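Local coordinates for AT-rich interactive domain-containing protein 4 (Arabidopsis thaliana, PDB 6LQF) that recognises DNA and trimethylated histone H3 through a linked ARID domain and zinc-binding PHD finger, a dual reading that regulates the floral transition, at residues F67-E72 with S93-H98; C133-R138 with E153-G158; G149-W154 with Y179-C184. One frame throughout, in Å; residues are numbered along the deposited sequence.

Contact 1 (F67-E72 with S93-H98)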
loop_
_atom_site.group_PDB
_atom_site.type_symbol
_atom_site.label_atom_id
_atom_site.label_comp_id
_atom_site.label_asym_id
_atom_site.label_seq_id
_atom_site.Cartn_x
_atom_site.Cartn_y
_atom_site.Cartn_z
ATOM N N PHE A 67 -9.651 -0.962 0.860
ATOM C CA PHE A 67 -8.948 -2.213 0.563
ATOM C C PHE A 67 -7.688 -2.003 -0.256
ATOM O O PHE A 67 -6.597 -2.524 0.090
ATOM C CB PHE A 67 -9.925 -3.117 -0.190
ATOM C CG PHE A 67 -9.410 -4.492 -0.479
ATOM C CD1 PHE A 67 -8.866 -5.299 0.514
ATOM C CD2 PHE A 67 -9.511 -4.995 -1.759
ATOM C CE1 PHE A 67 -8.443 -6.607 0.219
ATOM C CE2 PHE A 67 -9.075 -6.305 -2.033
ATOM C CZ PHE A 67 -8.590 -7.089 -1.033
ATOM N N ASN A 68 -7.801 -1.210 -1.322
ATOM C CA ASN A 68 -6.604 -1.020 -2.142
ATOM C C ASN A 68 -5.644 -0.060 -1.470
ATOM O O ASN A 68 -4.431 -0.240 -1.617
ATOM C CB ASN A 68 -6.979 -0.557 -3.532
ATOM C CG ASN A 68 -7.535 -1.720 -4.350
ATOM O OD1 ASN A 68 -6.819 -2.735 -4.507
ATOM N ND2 ASN A 68 -8.777 -1.640 -4.787
ATOM N N LEU A 69 -6.146 0.916 -0.677
ATOM C CA LEU A 69 -5.250 1.801 0.067
ATOM C C LEU A 69 -4.389 0.938 1.009
ATOM O O LEU A 69 -3.133 1.086 1.086
ATOM C CB LEU A 69 -6.103 2.827 0.871
ATOM C CG LEU A 69 -5.357 3.652 1.935
ATOM C CD1 LEU A 69 -4.245 4.417 1.230
ATOM C CD2 LEU A 69 -6.330 4.660 2.619
ATOM N N TYR A 70 -5.036 0.027 1.729
ATOM C CA TYR A 70 -4.328 -0.843 2.680
ATOM C C TYR A 70 -3.323 -1.733 1.973
ATOM O O TYR A 70 -2.171 -1.778 2.381
ATOM C CB TYR A 70 -5.323 -1.706 3.438
ATOM C CG TYR A 70 -4.666 -2.542 4.520
ATOM C CD1 TYR A 70 -4.232 -1.943 5.720
ATOM C CD2 TYR A 70 -4.558 -3.930 4.382
ATOM C CE1 TYR A 70 -3.689 -2.707 6.717
ATOM C CE2 TYR A 70 -3.996 -4.720 5.400
ATOM C CZ TYR A 70 -3.609 -4.094 6.573
ATOM O OH TYR A 70 -3.063 -4.867 7.593
ATOM N N ARG A 71 -3.749 -2.400 0.884
ATOM C CA ARG A 71 -2.838 -3.348 0.187
ATOM C C ARG A 71 -1.598 -2.629 -0.336
ATOM O O ARG A 71 -0.469 -3.158 -0.208
ATOM C CB ARG A 71 -3.557 -4.057 -0.945
ATOM C CG ARG A 71 -4.605 -5.019 -0.377
ATOM C CD ARG A 71 -5.125 -6.014 -1.347
ATOM N NE ARG A 71 -5.745 -5.385 -2.482
ATOM C CZ ARG A 71 -6.210 -6.072 -3.526
ATOM N NH1 ARG A 71 -6.086 -7.401 -3.553
ATOM N NH2 ARG A 71 -6.789 -5.441 -4.542
ATOM N N GLU A 72 -1.784 -1.427 -0.881
ATOM C CA GLU A 72 -0.638 -0.749 -1.466
ATOM C C GLU A 72 0.346 -0.283 -0.392
ATOM O O GLU A 72 1.586 -0.277 -0.594
ATOM C CB GLU A 72 -1.073 0.442 -2.303
ATOM C CG GLU A 72 -1.825 0.030 -3.578
ATOM C CD GLU A 72 -1.099 -1.041 -4.426
ATOM O OE1 GLU A 72 0.143 -0.963 -4.571
ATOM O OE2 GLU A 72 -1.755 -1.976 -4.990
ATOM N N SER A 93 -3.153 5.653 -7.576
ATOM C CA SER A 93 -3.344 5.087 -8.918
ATOM C C SER A 93 -3.955 3.696 -8.930
ATOM O O SER A 93 -4.465 3.265 -9.978
ATOM C CB SER A 93 -1.986 5.119 -9.619
ATOM O OG SER A 93 -1.101 4.296 -8.872
ATOM N N LYS A 94 -3.935 2.985 -7.807
ATOM C CA LYS A 94 -4.470 1.628 -7.701
ATOM C C LYS A 94 -5.826 1.598 -7.035
ATOM O O LYS A 94 -6.425 0.513 -6.856
ATOM C CB LYS A 94 -3.554 0.746 -6.871
ATOM C CG LYS A 94 -2.168 0.540 -7.423
ATOM C CD LYS A 94 -2.250 -0.098 -8.786
ATOM C CE LYS A 94 -2.641 -1.547 -8.674
ATOM N NZ LYS A 94 -1.618 -2.293 -7.914
ATOM N N MET A 95 -6.280 2.757 -6.551
ATOM C CA MET A 95 -7.588 2.840 -5.910
ATOM C C MET A 95 -8.713 3.119 -6.855
ATOM O O MET A 95 -8.512 3.773 -7.876
ATOM C CB MET A 95 -7.577 3.943 -4.858
ATOM C CG MET A 95 -6.567 3.653 -3.795
ATOM S SD MET A 95 -6.289 4.983 -2.584
ATOM C CE MET A 95 -7.942 5.090 -1.807
ATOM N N ARG A 96 -9.916 2.669 -6.493
ATOM C CA ARG A 96 -11.087 2.985 -7.339
ATOM C C ARG A 96 -11.306 4.488 -7.468
ATOM O O ARG A 96 -11.941 4.934 -8.459
ATOM C CB ARG A 96 -12.377 2.362 -6.784
ATOM C CG ARG A 96 -12.400 0.890 -6.898
ATOM C CD ARG A 96 -13.853 0.437 -6.574
ATOM N NE ARG A 96 -14.182 0.544 -5.162
ATOM C CZ ARG A 96 -14.018 -0.466 -4.312
ATOM N NH1 ARG A 96 -13.506 -1.611 -4.747
ATOM N NH2 ARG A 96 -14.329 -0.342 -3.038
ATOM N N ASN A 97 -10.773 5.265 -6.512
ATOM C CA ASN A 97 -10.966 6.716 -6.498
ATOM C C ASN A 97 -10.163 7.433 -7.574
ATOM O O ASN A 97 -10.417 8.609 -7.857
ATOM C CB ASN A 97 -10.611 7.249 -5.110
ATOM C CG ASN A 97 -11.347 6.509 -4.048
ATOM O OD1 ASN A 97 -10.903 5.475 -3.566
ATOM N ND2 ASN A 97 -12.545 6.996 -3.722
ATOM N N HIS A 98 -9.174 6.756 -8.172
ATOM C CA HIS A 98 -8.409 7.388 -9.215
ATOM C C HIS A 98 -9.210 7.661 -10.474
ATOM O O HIS A 98 -10.009 6.812 -10.906
ATOM C CB HIS A 98 -7.219 6.479 -9.559
ATOM C CG HIS A 98 -6.396 6.974 -10.701
ATOM N ND1 HIS A 98 -5.452 7.972 -10.581
ATOM C CD2 HIS A 98 -6.367 6.567 -11.991
ATOM C CE1 HIS A 98 -4.849 8.146 -11.749
ATOM N NE2 HIS A 98 -5.394 7.315 -12.620
#
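The helical segment 67-72 lies beside the loop segment 93-98, nearest at Asn68 and Met95, whose CA atoms are 5.5 Å apart, just where a type I turn from Met95 to His98 begins. This is the ARID fold, in which helix 66-74 packs on the loop joining helices 87-91 and 107-118. Met95, flexible and apolar, bends at its last torsion so that CE sits 4.0 Å from Leu69 CB; Leu111 and Tyr115 of helix 107-118 help to enclose the pair. At the end of the segment, Glu72 and Lys94 cross at about a right angle. Lys94 curls through three bends, bringing NZ 2.9 Å from Glu72 OE2 in a salt bridge that meets the carboxylate from above its plane. Glu72 OE1 makes salt bridges to Arg76 and to a basic side chain of the bound peptide. An alanine at Glu72 would remove this carboxylate and would probably leave Lys94, Arg76 and the peptide's basic group without their shared counter-charge. Asn68 presents CB and CG to the Lys94 carbonyl and is itself steadied within the helix: Arg71 NH2 donates to a lone pair of Asn68 OD1 (2.7 Å, 173°), while Phe67 CE2 lies over the centre of the guanidinium plane.

Contact 2 (C133-R138 with E153-G158). With ZN (zinc ion), chain G.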
loop_
_atom_site.group_PDB
_atom_site.type_symbol
_atom_site.label_atom_id
_atom_site.label_comp_id
_atom_site.label_asym_id
_atom_site.label_seq_id
_atom_site.Cartn_x
_atom_site.Cartn_y
_atom_site.Cartn_z
ATOM N N CYS A 133 13.445 -9.443 2.106
ATOM C CA CYS A 133 14.822 -8.966 1.954
ATOM C C CYS A 133 15.102 -8.699 0.473
ATOM O O CYS A 133 14.329 -9.058 -0.408
ATOM C CB CYS A 133 15.818 -9.985 2.505
ATOM S SG CYS A 133 15.942 -11.523 1.543
ATOM N N CYS A 134 16.210 -8.029 0.222
ATOM C CA CYS A 134 16.702 -7.786 -1.140
ATOM C C CYS A 134 17.075 -9.087 -1.837
ATOM O O CYS A 134 17.808 -9.896 -1.285
ATOM C CB CYS A 134 17.940 -6.846 -1.063
ATOM S SG CYS A 134 18.719 -6.540 -2.654
ATOM N N LEU A 135 16.580 -9.272 -3.051
ATOM C CA LEU A 135 16.806 -10.518 -3.783
ATOM C C LEU A 135 18.260 -10.640 -4.156
ATOM O O LEU A 135 18.722 -11.765 -4.431
ATOM C CB LEU A 135 15.897 -10.589 -5.041
ATOM C CG LEU A 135 16.093 -9.512 -6.126
ATOM C CD1 LEU A 135 17.095 -9.938 -7.191
ATOM C CD2 LEU A 135 14.766 -9.153 -6.803
ATOM N N ILE A 136 18.962 -9.508 -4.223
ATOM C CA ILE A 136 20.420 -9.550 -4.547
ATOM C C ILE A 136 21.285 -9.797 -3.336
ATOM O O ILE A 136 22.011 -10.794 -3.294
ATOM C CB ILE A 136 20.864 -8.238 -5.233
ATOM C CG1 ILE A 136 20.099 -8.103 -6.554
ATOM C CG2 ILE A 136 22.377 -8.269 -5.512
ATOM C CD1 ILE A 136 20.117 -6.694 -7.169
ATOM N N CYS A 137 21.235 -8.911 -2.345
ATOM C CA CYS A 137 22.146 -9.013 -1.181
ATOM C C CYS A 137 21.607 -9.747 0.040
ATOM O O CYS A 137 22.337 -9.969 0.991
ATOM C CB CYS A 137 22.584 -7.635 -0.723
ATOM S SG CYS A 137 21.288 -6.694 0.169
ATOM N N ARG A 138 20.308 -10.029 0.039
ATOM C CA ARG A 138 19.628 -10.861 1.042
ATOM C C ARG A 138 19.519 -10.166 2.401
ATOM O O ARG A 138 19.305 -10.830 3.421
ATOM C CB ARG A 138 20.317 -12.233 1.194
ATOM C CG ARG A 138 20.790 -12.902 -0.091
ATOM C CD ARG A 138 19.683 -13.171 -1.114
ATOM N NE ARG A 138 18.484 -13.745 -0.515
ATOM C CZ ARG A 138 17.465 -14.260 -1.205
ATOM N NH1 ARG A 138 17.500 -14.298 -2.537
ATOM N NH2 ARG A 138 16.407 -14.744 -0.562
ATOM N N GLU A 153 9.711 -9.996 -6.633
ATOM C CA GLU A 153 10.568 -9.826 -5.485
ATOM C C GLU A 153 11.114 -8.403 -5.458
ATOM O O GLU A 153 10.974 -7.640 -6.427
ATOM C CB GLU A 153 11.686 -10.845 -5.503
ATOM C CG GLU A 153 11.153 -12.230 -5.301
ATOM C CD GLU A 153 12.233 -13.281 -5.375
ATOM O OE1 GLU A 153 13.401 -12.918 -5.621
ATOM O OE2 GLU A 153 11.914 -14.473 -5.183
ATOM N N TRP A 154 11.760 -8.045 -4.350
ATOM C CA TRP A 154 12.240 -6.706 -4.164
ATOM C C TRP A 154 13.754 -6.613 -4.143
ATOM O O TRP A 154 14.385 -7.530 -3.680
ATOM C CB TRP A 154 11.751 -6.168 -2.826
ATOM C CG TRP A 154 10.270 -5.785 -2.781
ATOM C CD1 TRP A 154 9.221 -6.548 -2.387
ATOM C CD2 TRP A 154 9.755 -4.495 -3.094
ATOM N NE1 TRP A 154 8.049 -5.803 -2.447
ATOM C CE2 TRP A 154 8.369 -4.524 -2.831
ATOM C CE3 TRP A 154 10.352 -3.290 -3.485
ATOM C CZ2 TRP A 154 7.553 -3.408 -3.055
ATOM C CZ3 TRP A 154 9.546 -2.187 -3.708
ATOM C CH2 TRP A 154 8.185 -2.228 -3.444
ATOM N N ALA A 155 14.286 -5.563 -4.736
ATOM C CA ALA A 155 15.731 -5.344 -4.780
ATOM C C ALA A 155 16.091 -3.935 -4.345
ATOM O O ALA A 155 15.402 -2.965 -4.681
ATOM C CB ALA A 155 16.258 -5.593 -6.193
ATOM N N HIS A 156 17.177 -3.767 -3.601
ATOM C CA HIS A 156 17.715 -2.428 -3.502
ATOM C C HIS A 156 18.150 -1.919 -4.854
ATOM O O HIS A 156 18.916 -2.602 -5.565
ATOM C CB HIS A 156 19.000 -2.385 -2.652
ATOM C CG HIS A 156 18.795 -2.716 -1.217
ATOM N ND1 HIS A 156 19.290 -3.866 -0.642
ATOM C CD2 HIS A 156 18.081 -2.087 -0.234
ATOM C CE1 HIS A 156 19.008 -3.876 0.654
ATOM N NE2 HIS A 156 18.231 -2.830 0.913
ATOM N N PHE A 157 17.815 -0.691 -5.177
ATOM C CA PHE A 157 18.254 -0.100 -6.429
ATOM C C PHE A 157 19.772 -0.112 -6.519
ATOM O O PHE A 157 20.338 -0.410 -7.592
ATOM C CB PHE A 157 17.709 1.325 -6.522
ATOM C CG PHE A 157 17.867 1.940 -7.868
ATOM C CD1 PHE A 157 17.136 1.459 -8.936
ATOM C CD2 PHE A 157 18.700 3.035 -8.053
ATOM C CE1 PHE A 157 17.272 2.032 -10.207
ATOM C CE2 PHE A 157 18.847 3.616 -9.321
ATOM C CZ PHE A 157 18.124 3.108 -10.390
ATOM N N GLY A 158 20.399 0.160 -5.368
ATOM C CA GLY A 158 21.867 0.216 -5.243
ATOM C C GLY A 158 22.546 -1.110 -5.424
ATOM O O GLY A 158 23.773 -1.152 -5.672
HETATM ZN ZN ZN G . 20.455 -5.313 -1.604
HETATM O O HOH W 1 12.641 -9.971 -2.298
#
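The imidazole of His156 meets segment 133-138 at its edge: Cys137 SG lies near the ring plane, 3.6 Å from His156 ND1, while Cys134 CB approaches obliquely. Trp145 meets the ring with its plane tilted by about 40°. His156 NE2 is hydrogen-bonded to the carbonyl of Thr141; with zinc on ND1, the ring is held at both nitrogens. A second flat group, the Trp154 indole, leads away from segment 133-138 and packs on Trp145 and on a modified side chain of the bound peptide, consistent with a wall of the aromatic cage that holds a methylated lysine.

The zinc is held by His156 ND1 at 2.1 Å and by Cys134 SG and Cys137 SG, with Cys159 as fourth ligand. Cys134 turns its sulfur anti to its own backbone N, where it accepts the amide of His156 (N to SG 3.3 Å, 163°) and that of Cys137, with a weaker bond from Ile136 N. Such N-H donors would be expected to offset the thiolate charge.

Beside the metal the backbones join directly. Leu135 N donates to Trp154 O (2.9 Å), nearly along the C=O axis, and Cys134 CA adds a CA-H...O contact to the same oxygen. A water bridges Cys133 O and Trp154 N. Leu135 holds CG in the crowded position between backbone N and carbonyl carbon (chi1 62°), which lays CD2 3.9 Å from Ala155 CB; Ile136 CD1 touches the same methyl at 4.1 Å. Alanine is small enough for both branched residues to reach the strand. Here the CxxC turn, its amides hydrogen-bonded to Cys134 SG, faces the strand that supplies the histidine, which together with Cys159 makes the three-cysteine, one-histidine zinc site of this PHD finger.

Contact 3 (G149-W154 with Y179-C184). With ZN (zinc ion), chain F.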
loop_
_atom_site.group_PDB
_atom_site.type_symbol
_atom_site.label_atom_id
_atom_site.label_comp_id
_atom_site.label_asym_id
_atom_site.label_seq_id
_atom_site.Cartn_x
_atom_site.Cartn_y
_atom_site.Cartn_z
ATOM N N GLY A 149 9.139 -6.440 -11.889
ATOM C CA GLY A 149 7.873 -6.644 -12.597
ATOM C C GLY A 149 7.690 -8.099 -13.051
ATOM O O GLY A 149 6.570 -8.509 -13.379
ATOM N N SER A 150 8.743 -8.892 -13.081
ATOM C CA SER A 150 8.635 -10.255 -13.572
ATOM C C SER A 150 8.370 -11.262 -12.434
ATOM O O SER A 150 7.423 -12.056 -12.491
ATOM C CB SER A 150 9.933 -10.581 -14.300
ATOM O OG SER A 150 10.010 -11.945 -14.628
ATOM N N CYS A 151 9.188 -11.241 -11.390
ATOM C CA CYS A 151 9.063 -12.227 -10.322
ATOM C C CYS A 151 8.369 -11.685 -9.073
ATOM O O CYS A 151 8.044 -12.477 -8.198
ATOM C CB CYS A 151 10.440 -12.785 -9.916
ATOM S SG CYS A 151 11.590 -11.622 -9.124
ATOM N N GLY A 152 8.214 -10.361 -8.974
ATOM C CA GLY A 152 7.571 -9.708 -7.846
ATOM C C GLY A 152 8.427 -9.627 -6.578
ATOM O O GLY A 152 7.915 -9.217 -5.542
ATOM N N GLU A 153 9.711 -9.996 -6.633
ATOM C CA GLU A 153 10.568 -9.826 -5.485
ATOM C C GLU A 153 11.114 -8.403 -5.458
ATOM O O GLU A 153 10.974 -7.640 -6.427
ATOM C CB GLU A 153 11.686 -10.845 -5.503
ATOM C CG GLU A 153 11.153 -12.230 -5.301
ATOM C CD GLU A 153 12.233 -13.281 -5.375
ATOM O OE1 GLU A 153 13.401 -12.918 -5.621
ATOM O OE2 GLU A 153 11.914 -14.473 -5.183
ATOM N N TRP A 154 11.760 -8.045 -4.350
ATOM C CA TRP A 154 12.240 -6.706 -4.164
ATOM C C TRP A 154 13.754 -6.613 -4.143
ATOM O O TRP A 154 14.385 -7.530 -3.680
ATOM C CB TRP A 154 11.751 -6.168 -2.826
ATOM C CG TRP A 154 10.270 -5.785 -2.781
ATOM C CD1 TRP A 154 9.221 -6.548 -2.387
ATOM C CD2 TRP A 154 9.755 -4.495 -3.094
ATOM N NE1 TRP A 154 8.049 -5.803 -2.447
ATOM C CE2 TRP A 154 8.369 -4.524 -2.831
ATOM C CE3 TRP A 154 10.352 -3.290 -3.485
ATOM C CZ2 TRP A 154 7.553 -3.408 -3.055
ATOM C CZ3 TRP A 154 9.546 -2.187 -3.708
ATOM C CH2 TRP A 154 8.185 -2.228 -3.444
ATOM N N TYR A 179 10.834 -2.212 -14.276
ATOM C CA TYR A 179 12.038 -2.789 -13.710
ATOM C C TYR A 179 11.983 -4.323 -13.779
ATOM O O TYR A 179 11.027 -4.917 -13.321
ATOM C CB TYR A 179 12.240 -2.332 -12.259
ATOM C CG TYR A 179 13.458 -2.986 -11.652
ATOM C CD1 TYR A 179 14.725 -2.590 -12.040
ATOM C CD2 TYR A 179 13.345 -4.012 -10.710
ATOM C CE1 TYR A 179 15.857 -3.217 -11.514
ATOM C CE2 TYR A 179 14.468 -4.648 -10.177
ATOM C CZ TYR A 179 15.717 -4.251 -10.609
ATOM O OH TYR A 179 16.881 -4.835 -10.119
ATOM N N VAL A 180 13.036 -4.941 -14.316
ATOM C CA VAL A 180 13.165 -6.392 -14.312
ATOM C C VAL A 180 14.491 -6.699 -13.672
ATOM O O VAL A 180 15.511 -6.165 -14.117
ATOM C CB VAL A 180 13.077 -6.971 -15.737
ATOM C CG1 VAL A 180 13.370 -8.452 -15.761
ATOM C CG2 VAL A 180 11.688 -6.683 -16.319
ATOM N N CYS A 181 14.488 -7.533 -12.649
ATOM C CA CYS A 181 15.705 -7.773 -11.846
ATOM C C CYS A 181 16.770 -8.589 -12.596
ATOM O O CYS A 181 16.461 -9.159 -13.662
ATOM C CB CYS A 181 15.302 -8.496 -10.527
ATOM S SG CYS A 181 15.071 -10.320 -10.651
ATOM N N PRO A 182 18.008 -8.612 -12.083
ATOM C CA PRO A 182 19.078 -9.311 -12.812
ATOM C C PRO A 182 18.805 -10.807 -12.922
ATOM O O PRO A 182 19.240 -11.428 -13.895
ATOM C CB PRO A 182 20.320 -9.037 -11.946
ATOM C CG PRO A 182 20.028 -7.774 -11.211
ATOM C CD PRO A 182 18.519 -7.847 -10.928
ATOM N N ASN A 183 18.180 -11.416 -11.922
ATOM C CA ASN A 183 17.895 -12.853 -11.994
ATOM C C ASN A 183 16.855 -13.222 -13.056
ATOM O O ASN A 183 16.948 -14.294 -13.652
ATOM C CB ASN A 183 17.475 -13.365 -10.611
ATOM C CG ASN A 183 18.605 -13.253 -9.611
ATOM O OD1 ASN A 183 19.756 -13.007 -10.006
ATOM N ND2 ASN A 183 18.314 -13.462 -8.342
ATOM N N CYS A 184 15.881 -12.344 -13.310
ATOM C CA CYS A 184 14.830 -12.588 -14.303
ATOM C C CYS A 184 15.231 -12.261 -15.733
ATOM O O CYS A 184 14.723 -12.841 -16.694
ATOM C CB CYS A 184 13.593 -11.757 -13.974
ATOM S SG CYS A 184 12.642 -12.380 -12.598
HETATM ZN ZN ZN F . 12.828 -10.779 -10.969
#
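Gly149 opens the contact with a backbone bond: its N donates to Tyr179 O at 2.8 Å, almost straight (172°) and nearly along the C=O axis, so the loop after strand 145-147 is pinned to the chain leading into the last pair of cysteines. Ser150 follows, with OG anti to its backbone N and lying alongside Cys184, 3.4 Å from Cys184 SG; its CB also comes within 4.3 Å of Val180 CG1. A small side chain suits this place, since it has to fit beside a metal-bound sulfur and a branched valine.

Cys151 puts its sulfur between backbone N and carbonyl carbon, which brings it inward to the zinc at an SG-to-ZN distance of 2.4 Å and sets its CB 3.5 Å from Cys184 SG. Cys181 SG and Cys184 SG bind the same ion from segment 179-184, and Cys148 completes the four sulfurs. This is the second, four-cysteine site of the PHD finger, whose cross-brace topology draws one CxxC pair from this loop and the other from near the end of the domain.

Gly152 turns the chain with a positive phi of 76°, a conformation that glycine adopts easily, and its carbonyl is taken by Asn147. The turn lets Glu153 N donate to Cys151 SG (3.5 Å, 162°), while across the site Cys184 N makes a weak bond to Cys181 SG; both amides would probably soften the negative charge gathered round the ion. Trp154 points away from segment 179-184, and its indole packs on a modified side chain of the bound peptide. Tyr179 also reaches the peptide, packing on an apolar side chain there and on Val146, with its hydroxyl hydrogen-bonded to Asp160.

From the N terminus, contact 1 comes first: within the ARID domain it closes a loop of 20 residues that carries helix 87-91, and it is complete before the PHD finger begins. Contact 2 then closes a shorter loop holding strand 145-147. Contact 3 begins at 149-154, overlapping contact 2 at Glu153 and Trp154, and closes a 24-residue loop carrying helix 168-172, so the two cross and their zinc ligands alternate in pairs along the chain, as in a cross-brace. Leu135 CD2 packs on Cys181 CB at 3.8 Å, joining both zinc sites in one compact unit. Contact 1 stands apart, its centre about 25 Å from that of contact 2 and 23 Å from that of contact 3, though its nearest atoms come within about 7 Å of either, without touching.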